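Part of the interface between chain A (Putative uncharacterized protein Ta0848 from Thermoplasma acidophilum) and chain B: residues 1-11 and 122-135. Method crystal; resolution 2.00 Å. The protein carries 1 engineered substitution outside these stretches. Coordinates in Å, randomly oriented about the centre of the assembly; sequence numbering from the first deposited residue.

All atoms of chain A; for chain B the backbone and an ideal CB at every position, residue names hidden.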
# COMPACT_ATOMS: atom_id res chain seq x y z
N MET A 1 -11.18 -6.14 -10.35
CA MET A 1 -10.43 -7.21 -9.57
C MET A 1 -10.59 -7.08 -8.02
O MET A 1 -10.78 -6.00 -7.45
CB MET A 1 -8.93 -7.29 -10.04
CG MET A 1 -8.02 -8.28 -9.30
SD MET A 1 -6.84 -9.40 -10.18
CE MET A 1 -6.02 -8.37 -11.40
N ASP A 2 -10.57 -8.23 -7.35
CA ASP A 2 -10.41 -8.27 -5.90
C ASP A 2 -9.14 -7.47 -5.52
O ASP A 2 -9.23 -6.60 -4.65
CB ASP A 2 -10.39 -9.72 -5.37
CG ASP A 2 -11.13 -9.88 -4.05
OD1 ASP A 2 -11.27 -8.89 -3.30
OD2 ASP A 2 -11.57 -11.00 -3.75
N LEU A 3 -8.01 -7.75 -6.20
CA LEU A 3 -6.75 -6.94 -6.09
C LEU A 3 -6.82 -5.45 -6.41
O LEU A 3 -6.14 -4.63 -5.74
CB LEU A 3 -5.61 -7.50 -6.93
CG LEU A 3 -4.82 -8.70 -6.45
CD1 LEU A 3 -3.64 -8.95 -7.41
CD2 LEU A 3 -4.35 -8.47 -5.03
N LYS A 4 -7.57 -5.08 -7.45
CA LYS A 4 -7.84 -3.68 -7.69
C LYS A 4 -8.60 -3.09 -6.55
O LYS A 4 -8.34 -1.95 -6.16
CB LYS A 4 -8.64 -3.46 -8.96
CG LYS A 4 -7.77 -3.60 -10.21
CD LYS A 4 -8.13 -2.59 -11.30
CE LYS A 4 -9.16 -3.09 -12.26
NZ LYS A 4 -9.72 -1.95 -13.01
N GLU A 5 -9.59 -3.79 -6.02
CA GLU A 5 -10.31 -3.20 -4.92
C GLU A 5 -9.43 -3.15 -3.65
O GLU A 5 -9.53 -2.21 -2.91
CB GLU A 5 -11.70 -3.82 -4.72
CG GLU A 5 -12.64 -3.53 -5.92
CD GLU A 5 -12.73 -2.03 -6.43
OE1 GLU A 5 -12.95 -1.07 -5.64
OE2 GLU A 5 -12.64 -1.82 -7.66
N PHE A 6 -8.56 -4.13 -3.46
CA PHE A 6 -7.60 -4.09 -2.39
C PHE A 6 -6.65 -2.88 -2.58
O PHE A 6 -6.48 -2.09 -1.67
CB PHE A 6 -6.76 -5.36 -2.39
CG PHE A 6 -5.58 -5.28 -1.48
CD1 PHE A 6 -5.75 -5.31 -0.11
CD2 PHE A 6 -4.30 -5.19 -1.98
CE1 PHE A 6 -4.67 -5.21 0.75
CE2 PHE A 6 -3.21 -5.15 -1.13
CZ PHE A 6 -3.39 -5.13 0.23
N ALA A 7 -6.13 -2.71 -3.79
CA ALA A 7 -5.26 -1.59 -4.09
C ALA A 7 -5.94 -0.28 -3.87
O ALA A 7 -5.33 0.69 -3.33
CB ALA A 7 -4.68 -1.66 -5.51
N ARG A 8 -7.20 -0.19 -4.28
CA ARG A 8 -7.90 1.08 -4.09
C ARG A 8 -8.08 1.42 -2.63
O ARG A 8 -7.98 2.60 -2.27
CB ARG A 8 -9.25 1.09 -4.82
CG ARG A 8 -9.96 2.43 -4.71
CD ARG A 8 -11.40 2.37 -5.16
NE ARG A 8 -11.44 2.83 -6.54
CZ ARG A 8 -11.56 2.05 -7.58
NH1 ARG A 8 -11.69 0.77 -7.39
NH2 ARG A 8 -11.55 2.56 -8.78
N SER A 9 -8.33 0.40 -1.76
CA SER A 9 -8.45 0.69 -0.33
C SER A 9 -7.09 1.13 0.27
O SER A 9 -7.07 2.00 1.14
CB SER A 9 -9.17 -0.45 0.50
OG SER A 9 -8.31 -1.44 1.03
N GLN A 10 -5.99 0.53 -0.18
CA GLN A 10 -4.64 1.02 0.21
C GLN A 10 -4.43 2.47 -0.17
O GLN A 10 -3.99 3.27 0.63
CB GLN A 10 -3.55 0.17 -0.42
CG GLN A 10 -3.46 -1.22 0.16
CD GLN A 10 -3.04 -1.21 1.63
OE1 GLN A 10 -1.94 -0.77 1.94
NE2 GLN A 10 -3.89 -1.66 2.51
N MET A 11 -4.72 2.82 -1.42
CA MET A 11 -4.55 4.21 -1.90
C MET A 11 -5.42 5.16 -1.10
O MET A 11 -5.03 6.26 -0.71
CB MET A 11 -4.90 4.31 -3.41
CG MET A 11 -3.83 3.75 -4.31
SD MET A 11 -4.18 4.02 -6.07
CE MET A 11 -4.94 2.52 -6.24
N UNK B 122 -2.83 -17.76 -3.98
CA UNK B 122 -2.37 -16.95 -5.10
C UNK B 122 -2.67 -15.49 -4.79
O UNK B 122 -1.86 -14.62 -5.01
CB UNK B 122 -3.03 -17.38 -6.41
N UNK B 123 -3.83 -15.23 -4.22
CA UNK B 123 -4.20 -13.89 -3.91
C UNK B 123 -3.30 -13.32 -2.80
O UNK B 123 -2.75 -12.22 -2.92
CB UNK B 123 -5.67 -13.84 -3.50
N UNK B 124 -3.08 -14.10 -1.74
CA UNK B 124 -2.25 -13.64 -0.67
C UNK B 124 -0.82 -13.45 -1.14
O UNK B 124 -0.17 -12.52 -0.70
CB UNK B 124 -2.31 -14.62 0.50
N UNK B 125 -0.32 -14.32 -2.01
CA UNK B 125 1.03 -14.08 -2.59
C UNK B 125 1.10 -12.75 -3.27
O UNK B 125 2.15 -12.09 -3.20
CB UNK B 125 1.41 -15.18 -3.59
N UNK B 126 0.05 -12.43 -4.01
CA UNK B 126 0.01 -11.17 -4.81
C UNK B 126 0.02 -9.97 -3.88
O UNK B 126 0.83 -9.06 -4.05
CB UNK B 126 -1.23 -11.12 -5.71
N UNK B 127 -0.77 -10.07 -2.82
CA UNK B 127 -0.80 -9.03 -1.77
C UNK B 127 0.54 -8.83 -1.08
O UNK B 127 0.94 -7.68 -0.83
CB UNK B 127 -1.85 -9.38 -0.72
N UNK B 128 1.23 -9.93 -0.79
CA UNK B 128 2.51 -9.85 -0.16
C UNK B 128 3.47 -9.11 -1.04
O UNK B 128 4.27 -8.32 -0.58
CB UNK B 128 3.04 -11.24 0.17
N UNK B 129 3.44 -9.40 -2.32
CA UNK B 129 4.30 -8.65 -3.28
C UNK B 129 3.97 -7.18 -3.34
O UNK B 129 4.86 -6.36 -3.31
CB UNK B 129 4.17 -9.24 -4.69
N UNK B 130 2.70 -6.86 -3.29
CA UNK B 130 2.27 -5.50 -3.45
C UNK B 130 2.62 -4.64 -2.22
O UNK B 130 2.93 -3.44 -2.36
CB UNK B 130 0.76 -5.47 -3.72
N UNK B 131 2.58 -5.27 -1.05
CA UNK B 131 2.91 -4.63 0.22
C UNK B 131 4.37 -4.68 0.51
O UNK B 131 4.80 -4.09 1.49
CB UNK B 131 2.14 -5.28 1.37
N UNK B 132 5.16 -5.41 -0.24
CA UNK B 132 6.57 -5.58 0.16
C UNK B 132 7.37 -4.33 0.46
O UNK B 132 8.12 -4.32 1.47
CB UNK B 132 7.30 -6.34 -0.95
N UNK B 133 7.20 -3.29 -0.35
CA UNK B 133 8.06 -2.11 -0.15
C UNK B 133 7.69 -1.41 1.15
O UNK B 133 8.57 -0.92 1.92
CB UNK B 133 7.94 -1.14 -1.33
N UNK B 134 6.42 -1.52 1.49
CA UNK B 134 5.96 -1.00 2.78
C UNK B 134 6.49 -1.79 3.95
O UNK B 134 7.08 -1.24 4.86
CB UNK B 134 4.43 -0.99 2.83
N UNK B 135 6.32 -3.11 3.90
CA UNK B 135 6.76 -3.97 4.98
C UNK B 135 8.23 -3.79 5.23
O UNK B 135 8.66 -3.74 6.36
CB UNK B 135 6.45 -5.44 4.67

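The two helices run in roughly the same direction, 33° apart, with axes 11.2 Å apart at closest approach. Chain A offers an apolar surface built from Leu A3 and Phe A6, bordered by Asp A2 at one end and Gln A10 at the other.

Position 122 lies on a helical backbone with nothing of the chain A stretch near its CB, so almost any helix-compatible residue would fit; it is Ala B122. At 123 the CB points sideways and no atom of the chain A stretch lies within 5.5 Å of its ideal CB, so contact requires a long, flexible side chain, apolar or polar. Met B123 extends through chi1 and chi2 in t, bringing SD to 4.5 Å from Asp A2 OD2, a loose contact with a poorly ordered residue. Positions 124 and 125 meet nothing of this stretch, so it sets little constraint on either; they are Leu B124, whose CB points away, and Ser B125.

The CB of 126 is directed toward chain A and, in ideal form, already sits 3.7 Å from Leu A3 CD1. A small residue such as alanine, serine or cysteine suits such a close approach, although a longer one might turn aside. Ser B126 packs its CB against Leu A3, while chi1 in m carries OG back along its own helix, 3.1 Å from Ala B122 O.

At 127 the CB points sideways, but its ideal position is 4.5 Å from Phe A6 CE2 and 5.1 Å from Leu A3 CD2. A medium-sized apolar side chain, valine, isoleucine or leucine, would fill the space between them. Ile B127 does so: CG1 lies 3.7 Å from Leu A3 CD2 and also sits over one face of the Phe A6 ring as a CH-pi contact, while CG2 approaches Phe A6 CZ at 3.6 Å.

Positions 128 and 129 are unconstrained by chain A here; they are Ala B128, pointing away, and Asp B129, out of reach.

The CB of 130 points toward chain A, 4.8 Å from Phe A6 CE2 in ideal form, and leucine, isoleucine or methionine could extend the apolar contact. Leu B130 places CD1 4.2 Å from Leu A3 CD2 and 4.3 Å from Phe A6 CD2, at the ring edge.

At 131 the CB is sideways and distant, so a long side chain is needed to reach the Phe A6 edge and Gln A10. Met B131, with all three chi angles in m, brings SD to 3.9 Å from Phe A6 CZ, a sulfur-aromatic contact at the edge, and its CE close to the Gln A10 amide.

Positions 132 and 133 are out of reach, so this stretch of chain A does not choose between residues. The N of 133 has no bond to the turn before, which would suit a proline, lacking an amide hydrogen; the N of 134 also lacks such a bond. They are Ala B132 and Pro B133. The CB of 134 points toward chain A across open space, suiting a longer residue; Leu B134 makes a marginal contact near Gln A10. Position 135, Val B135, touches nothing of this stretch.

Chain B 122-135: AMLSSIADLMAPLV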
# COMPACT_ATOMS: atom_id res chain seq x y z
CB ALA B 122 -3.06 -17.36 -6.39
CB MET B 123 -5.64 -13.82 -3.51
CG MET B 123 -6.06 -12.37 -3.25
SD MET B 123 -7.52 -12.19 -2.23
CE MET B 123 -7.16 -12.95 -0.64
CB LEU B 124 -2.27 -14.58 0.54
CG LEU B 124 -3.65 -14.54 1.16
CD1 LEU B 124 -3.76 -15.63 2.18
CD2 LEU B 124 -3.99 -13.20 1.79
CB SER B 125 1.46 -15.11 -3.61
OG SER B 125 1.80 -16.30 -2.97
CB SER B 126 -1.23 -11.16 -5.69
OG SER B 126 -1.04 -12.13 -6.72
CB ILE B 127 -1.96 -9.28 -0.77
CG1 ILE B 127 -3.28 -8.98 -1.48
CG2 ILE B 127 -1.84 -8.38 0.46
CD1 ILE B 127 -4.49 -9.67 -0.92
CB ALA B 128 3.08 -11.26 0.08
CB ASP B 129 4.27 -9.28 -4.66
CG ASP B 129 5.01 -10.59 -4.70
OD1 ASP B 129 5.76 -10.87 -3.74
OD2 ASP B 129 4.87 -11.34 -5.68
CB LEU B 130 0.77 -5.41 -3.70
CG LEU B 130 0.21 -5.83 -5.08
CD1 LEU B 130 -1.24 -5.61 -5.04
CD2 LEU B 130 0.78 -5.10 -6.28
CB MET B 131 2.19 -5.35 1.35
CG MET B 131 0.69 -5.32 1.26
SD MET B 131 0.04 -3.65 1.27
CE MET B 131 0.35 -3.16 2.95
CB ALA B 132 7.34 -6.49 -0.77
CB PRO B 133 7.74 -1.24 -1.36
CG PRO B 133 7.37 -2.25 -2.41
CD PRO B 133 6.53 -3.24 -1.65
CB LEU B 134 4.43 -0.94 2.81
CG LEU B 134 3.87 0.08 1.83
CD1 LEU B 134 2.43 -0.19 1.34
CD2 LEU B 134 3.95 1.48 2.42
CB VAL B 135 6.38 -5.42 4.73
CG1 VAL B 135 6.95 -6.36 5.83
CG2 VAL B 135 4.89 -5.49 4.65
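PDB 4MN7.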